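Local coordinates for probable arabinosyltransferase C (Mycobacterium tuberculosis, PDB 3PTY), which probably polymerises arabinose into the arabinan of arabinogalactan, this chain being its C-terminal extracellular, carbohydrate-binding domain, at residues E40-P43 and N44-M47. Sequence-based numbering, arbitrary orientation.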
loop_
_atom_site.group_PDB
_atom_site.type_symbol
_atom_site.label_atom_id
_atom_site.label_comp_id
_atom_site.label_asym_id
_atom_site.label_seq_id
_atom_site.Cartn_x
_atom_site.Cartn_y
_atom_site.Cartn_z
ATOM N N GLU A 40 11.384 -11.721 13.589
ATOM C CA GLU A 40 11.516 -13.099 14.037
ATOM C C GLU A 40 11.667 -14.006 12.823
ATOM O O GLU A 40 10.681 -14.521 12.300
ATOM C CB GLU A 40 10.276 -13.500 14.849
ATOM C CG GLU A 40 10.270 -14.947 15.291
ATOM C CD GLU A 40 8.966 -15.361 15.966
ATOM O OE1 GLU A 40 7.909 -14.740 15.698
ATOM O OE2 GLU A 40 9.009 -16.323 16.758
ATOM N N LEU A 41 12.903 -14.188 12.367
ATOM C CA LEU A 41 13.166 -14.962 11.155
ATOM C C LEU A 41 12.914 -16.456 11.331
ATOM O O LEU A 41 12.584 -17.155 10.372
ATOM C CB LEU A 41 14.614 -14.769 10.695
ATOM C CG LEU A 41 14.951 -13.448 10.005
ATOM C CD1 LEU A 41 16.402 -13.470 9.544
ATOM C CD2 LEU A 41 14.020 -13.230 8.829
ATOM N N ASP A 42 13.082 -16.947 12.550
ATOM C CA ASP A 42 12.954 -18.381 12.800
ATOM C C ASP A 42 11.971 -18.632 13.932
ATOM O O ASP A 42 12.367 -18.837 15.071
ATOM C CB ASP A 42 14.315 -18.982 13.149
ATOM C CG ASP A 42 14.276 -20.498 13.229
ATOM O OD1 ASP A 42 13.193 -21.084 13.006
ATOM O OD2 ASP A 42 15.326 -21.103 13.514
ATOM N N PRO A 43 10.674 -18.608 13.618
ATOM C CA PRO A 43 9.649 -18.821 14.643
ATOM C C PRO A 43 9.790 -20.188 15.318
ATOM O O PRO A 43 9.405 -20.347 16.468
ATOM C CB PRO A 43 8.338 -18.733 13.845
ATOM C CG PRO A 43 8.751 -18.990 12.411
ATOM C CD PRO A 43 10.078 -18.299 12.309
ATOM N N ASN A 44 10.361 -21.167 14.631
ATOM C CA ASN A 44 10.505 -22.471 15.263
ATOM C C ASN A 44 11.519 -22.512 16.402
ATOM O O ASN A 44 11.392 -23.317 17.322
ATOM C CB ASN A 44 10.768 -23.551 14.223
ATOM C CG ASN A 44 9.480 -24.032 13.584
ATOM O OD1 ASN A 44 8.642 -24.709 14.219
ATOM N ND2 ASN A 44 9.293 -23.659 12.345
ATOM N N ALA A 45 12.502 -21.622 16.352
ATOM C CA ALA A 45 13.504 -21.535 17.407
ATOM C C ALA A 45 12.889 -21.098 18.737
ATOM O O ALA A 45 13.443 -21.380 19.795
ATOM C CB ALA A 45 14.633 -20.582 17.000
ATOM N N GLY A 46 11.743 -20.421 18.693
ATOM C CA GLY A 46 11.131 -19.918 19.917
ATOM C C GLY A 46 10.046 -20.806 20.517
ATOM O O GLY A 46 9.539 -20.531 21.609
ATOM N N MET A 47 9.682 -21.867 19.804
ATOM C CA MET A 47 8.616 -22.765 20.251
ATOM C C MET A 47 8.886 -23.301 21.661
ATOM O O MET A 47 10.005 -23.699 21.980
ATOM C CB MET A 47 8.467 -23.939 19.277
ATOM C CG MET A 47 7.885 -23.568 17.917
ATOM S SD MET A 47 6.133 -23.159 18.035
ATOM C CE MET A 47 5.819 -22.537 16.378
#
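Asp-42 offers its carbonyl to the amide of Ala-45 and its carboxylate, weakly, to those of Asn-44 and Ala-45. The firmer bond is made by its carbonyl: Ala-45 N donates to Asp-42 O over 3.1 Å, coming from above the carbonyl plane with an N-H...O angle of 141°. With CG anti to the backbone N (chi1 -172°), the carboxylate lies beside the carbonyl carbon, facing the following amides, where OD1 takes two weak bonds, 3.3 Å from Asn-44 N and 3.5 Å from Ala-45 N. Ala-45 N is thus shared between two acceptors of one residue, and the small methyl of Ala-45 packs beside the carboxylate, its CB 3.6 Å from Asp-42 OD2. Pro-43 suits the next place because its ring holds phi near that of a turn and its nitrogen has no hydrogen needing a partner. Its carbonyl is used one step on, Gly-46 N donating to Pro-43 O at 3.2 Å, again from above the plane. Met-47 N adds a weak bond to Asn-44 O. Just upstream, buried Glu-40 has its carboxylate satisfied by a salt bridge to Arg-246 and a hydrogen bond with Tyr-330 OH. Successive i to i+3 bonds, the last of them weak, wind the chain into a short 3-10-like coil that redirects it as it leaves the mixed sheet; the amides at its start find acceptors locally, and a negative carboxylate beside these N-H groups would be electrostatically favourable.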